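Local coordinates for protein C-glycoside 3-oxidase (Microbacterium trichothecenolyticum, PDB 7DVE) that oxidises the C3 hydroxyl of the sugar in C-glycosides such as isoorientin and mangiferin, using bound FAD and passing the electrons to oxygen, at residues Q298-F303 and A350-L355; G343-L348 and S365-G370. One frame throughout, in Å; residues are numbered along the deposited sequence.

Contact 1: Q298-F303 and A350-L355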
# COMPACT_ATOMS: atom_id res chain seq x y z
N GLN A 298 2.46 -8.09 7.95
CA GLN A 298 3.45 -7.59 8.91
C GLN A 298 2.77 -7.43 10.27
O GLN A 298 2.03 -6.47 10.49
CB GLN A 298 4.07 -6.27 8.44
CG GLN A 298 4.94 -6.32 7.17
CD GLN A 298 5.25 -4.91 6.64
OE1 GLN A 298 4.74 -3.93 7.19
NE2 GLN A 298 6.06 -4.80 5.58
N ALA A 299 3.02 -8.38 11.18
CA ALA A 299 2.47 -8.27 12.53
C ALA A 299 2.80 -6.89 13.11
O ALA A 299 3.93 -6.42 13.01
CB ALA A 299 3.02 -9.38 13.42
N GLN A 300 1.79 -6.24 13.70
CA GLN A 300 1.88 -4.84 14.10
C GLN A 300 1.65 -4.72 15.60
O GLN A 300 0.67 -5.27 16.13
CB GLN A 300 0.85 -4.00 13.35
CG GLN A 300 0.81 -2.53 13.76
CD GLN A 300 -0.18 -1.68 12.96
OE1 GLN A 300 -1.15 -2.19 12.38
NE2 GLN A 300 0.05 -0.40 12.94
N ILE A 301 2.57 -4.03 16.27
CA ILE A 301 2.52 -3.81 17.72
C ILE A 301 2.42 -2.30 17.91
O ILE A 301 3.19 -1.55 17.31
CB ILE A 301 3.75 -4.37 18.44
CG1 ILE A 301 3.87 -5.90 18.25
CG2 ILE A 301 3.68 -4.05 19.94
CD1 ILE A 301 4.78 -6.36 17.13
N VAL A 302 1.47 -1.86 18.74
CA VAL A 302 1.19 -0.44 18.90
C VAL A 302 1.29 -0.06 20.37
O VAL A 302 1.12 -0.88 21.27
CB VAL A 302 -0.21 -0.04 18.35
CG1 VAL A 302 -0.30 -0.28 16.85
CG2 VAL A 302 -1.31 -0.79 19.12
N PHE A 303 1.51 1.22 20.59
CA PHE A 303 1.78 1.74 21.92
C PHE A 303 1.46 3.22 21.87
O PHE A 303 1.55 3.83 20.81
CB PHE A 303 3.25 1.51 22.27
CG PHE A 303 3.54 1.46 23.73
CD1 PHE A 303 2.68 0.84 24.61
CD2 PHE A 303 4.72 2.03 24.22
CE1 PHE A 303 2.99 0.76 25.99
CE2 PHE A 303 5.03 1.98 25.58
CZ PHE A 303 4.15 1.34 26.47
N ALA A 350 -1.78 11.11 12.01
CA ALA A 350 -0.98 10.37 11.05
C ALA A 350 -0.82 8.91 11.44
O ALA A 350 0.07 8.24 10.92
CB ALA A 350 0.42 10.98 10.90
N SER A 351 -1.63 8.42 12.39
CA SER A 351 -1.47 7.00 12.65
C SER A 351 -2.50 6.20 11.87
O SER A 351 -3.63 6.66 11.69
CB SER A 351 -1.60 6.71 14.15
OG SER A 351 -2.04 5.37 14.38
N PRO A 352 -2.17 5.01 11.37
CA PRO A 352 -3.17 4.20 10.66
C PRO A 352 -4.15 3.52 11.58
O PRO A 352 -5.15 2.98 11.11
CB PRO A 352 -2.31 3.16 9.91
CG PRO A 352 -1.06 3.05 10.71
CD PRO A 352 -0.81 4.43 11.28
N VAL A 353 -3.88 3.51 12.87
CA VAL A 353 -4.76 2.90 13.85
C VAL A 353 -5.10 3.95 14.88
O VAL A 353 -4.23 4.72 15.30
CB VAL A 353 -4.09 1.67 14.51
CG1 VAL A 353 -4.99 1.11 15.56
CG2 VAL A 353 -3.75 0.64 13.47
N LYS A 354 -6.37 4.00 15.26
CA LYS A 354 -6.79 4.79 16.41
C LYS A 354 -6.19 4.17 17.67
O LYS A 354 -6.57 3.07 18.07
CB LYS A 354 -8.32 4.80 16.48
CG LYS A 354 -8.88 5.62 17.62
CD LYS A 354 -8.92 7.08 17.26
CE LYS A 354 -9.96 7.84 18.08
NZ LYS A 354 -10.13 7.24 19.43
N LEU A 355 -5.23 4.87 18.27
CA LEU A 355 -4.53 4.40 19.46
C LEU A 355 -5.05 5.05 20.74
O LEU A 355 -5.20 4.36 21.75
CB LEU A 355 -3.03 4.70 19.35
CG LEU A 355 -2.26 4.06 18.19
CD1 LEU A 355 -0.79 4.19 18.49
CD2 LEU A 355 -2.64 2.60 18.04
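L355 and V302 meet with matching first torsions, CG of the leucine (chi1 -61°) and CG1 of the valine (chi1 -63°) each anti to its own carbonyl carbon, where strand 300-307 faces the loop that follows strand 341-347. The strand belongs to the antiparallel sheet of this GMC oxidoreductase, and the loop packs over one face of it. CD2 of L355 settles against the branch point of V302, 3.6 Å from CB, with both valine methyls within 4 Å, the two side chains crossing obliquely. Its other methyl, CD1, turns to the backbone and lies 3.3 Å from F303 O. An alanine in place of L355 would probably leave a gap above V302 and let this end of the loop shift off the strand. Toward the start of the strand, Q300, its CG anti to the backbone N (chi1 177°) and its chain extended, meets V353 tip to tip, the amide OE1 and NE2 each 4.0 Å from V353 CG2, a van der Waals contact. P352, whose ring touches the FAD, accepts a hydrogen bond from R94 NH1 on its carbonyl O. Q300 NE2 stands 4.3 Å from P352 CG.

Contact 2: G343-L348 and S365-G370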
# COMPACT_ATOMS: atom_id res chain seq x y z
N GLY A 343 9.96 0.74 12.72
CA GLY A 343 9.31 1.52 13.75
C GLY A 343 8.89 2.88 13.23
O GLY A 343 9.62 3.53 12.48
N GLN A 344 7.71 3.32 13.63
CA GLN A 344 7.35 4.68 13.35
C GLN A 344 6.66 5.25 14.58
O GLN A 344 5.91 4.55 15.27
CB GLN A 344 6.45 4.81 12.11
CG GLN A 344 5.23 3.93 12.11
CD GLN A 344 4.66 3.75 10.71
OE1 GLN A 344 5.38 3.42 9.75
NE2 GLN A 344 3.36 3.96 10.59
N VAL A 345 6.98 6.52 14.86
CA VAL A 345 6.37 7.31 15.91
C VAL A 345 5.59 8.44 15.24
O VAL A 345 6.12 9.10 14.34
CB VAL A 345 7.43 7.87 16.87
CG1 VAL A 345 6.76 8.49 18.07
CG2 VAL A 345 8.37 6.78 17.28
N MET A 346 4.35 8.65 15.67
CA MET A 346 3.39 9.42 14.89
C MET A 346 2.53 10.30 15.78
O MET A 346 2.02 9.84 16.80
CB MET A 346 2.45 8.50 14.07
CG MET A 346 3.12 7.27 13.48
SD MET A 346 2.06 5.86 13.35
CE MET A 346 2.25 5.12 14.96
N GLN A 347 2.34 11.55 15.36
CA GLN A 347 1.20 12.32 15.84
C GLN A 347 -0.06 11.57 15.45
O GLN A 347 -0.09 10.86 14.44
CB GLN A 347 1.21 13.74 15.25
CG GLN A 347 1.28 13.86 13.72
CD GLN A 347 1.33 15.32 13.23
OE1 GLN A 347 2.26 16.08 13.53
NE2 GLN A 347 0.32 15.71 12.46
N LEU A 348 -1.12 11.74 16.25
CA LEU A 348 -2.25 10.80 16.15
C LEU A 348 -2.98 10.90 14.82
O LEU A 348 -3.49 9.88 14.33
CB LEU A 348 -3.22 11.03 17.30
CG LEU A 348 -2.60 10.91 18.68
CD1 LEU A 348 -3.65 11.25 19.76
CD2 LEU A 348 -2.01 9.53 18.88
N SER A 365 0.56 16.33 22.55
CA SER A 365 1.40 15.69 23.56
C SER A 365 1.26 14.17 23.62
O SER A 365 2.16 13.52 24.16
CB SER A 365 1.10 16.28 24.94
OG SER A 365 -0.26 16.13 25.26
N ILE A 366 0.18 13.59 23.09
CA ILE A 366 0.02 12.14 23.02
C ILE A 366 0.48 11.68 21.65
O ILE A 366 -0.01 12.18 20.63
CB ILE A 366 -1.45 11.73 23.24
CG1 ILE A 366 -2.04 12.34 24.52
CG2 ILE A 366 -1.57 10.22 23.24
CD1 ILE A 366 -1.23 12.14 25.73
N VAL A 367 1.41 10.72 21.61
CA VAL A 367 1.95 10.22 20.35
C VAL A 367 1.81 8.72 20.31
O VAL A 367 1.94 8.05 21.34
CB VAL A 367 3.43 10.61 20.13
CG1 VAL A 367 3.55 12.09 19.83
CG2 VAL A 367 4.27 10.21 21.31
N GLY A 368 1.56 8.19 19.11
CA GLY A 368 1.46 6.76 18.88
C GLY A 368 2.78 6.20 18.38
O GLY A 368 3.57 6.90 17.76
N LEU A 369 2.99 4.92 18.65
CA LEU A 369 4.10 4.15 18.14
C LEU A 369 3.58 2.88 17.49
O LEU A 369 2.71 2.20 18.06
CB LEU A 369 5.09 3.74 19.25
CG LEU A 369 5.88 4.86 19.92
CD1 LEU A 369 5.09 5.41 21.11
CD2 LEU A 369 7.24 4.34 20.33
N GLY A 370 4.15 2.54 16.33
CA GLY A 370 3.96 1.22 15.75
C GLY A 370 5.27 0.54 15.36
O GLY A 370 6.13 1.14 14.71
O HOH W 1 -0.31 13.79 18.42
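Strands 343-347 and 366-370 run antiparallel at 156°, with Q344 opposite G370 and M346 opposite G368 as hydrogen-bonded pairs and V345 opposite L369 as the non-hydrogen-bonded pair between them. Q344 N reaches G370 O at 2.9 Å, and G370 N returns the bond to Q344 O; M346 and G368 exchange two more. On one face V345 and L369 lie side by side, CG2 of V345 4.1 Å from L369 CD2; V345 also meets helix 176-183, and L369 packs on helix 406-424. On the other face G368 and G370 carry no side chains, and M346, bent at chi2 (148°) and chi3 (-87°), folds across them until CE lies 3.5 Å from G370 N. Q344 NE2 gives a weak hydrogen bond to M346 SD, 3.6 Å away, while its OE1 is taken by H342 and N488. Beyond M346 and G368, L348 crosses I366, CG 3.5 Å from I366 O, and a water accepts from L348 N and donates to I366 O. The chemistry thus divides in two: backbone bonds set the register, while the methionine methyl lies over the glycines and its sulfur weakly accepts from the Q344 amide.

Contacts 1 and 2 are built on one antiparallel sheet, their centres 9 Å apart, with strand 300-307 next to strand 366-373. F303 O probably accepts a hydrogen bond from L369 N at 2.8 Å, joining the two strands directly. The loop 350-355 follows strand 341-347 and folds back over the glycine-bearing face of contact 2: L355 CD1 packs 3.4 Å from G368 CA, and S351 CA lies 3.8 Å from M346 SD. Both contacts reach the flavin side: the side chain of P352 is about 4 Å from FAD and that of Q344 about 5 Å. The P352 side chain also lies about 7 Å from that of H444, the inferred proton acceptor, which Q298 OE1 hydrogen-bonds.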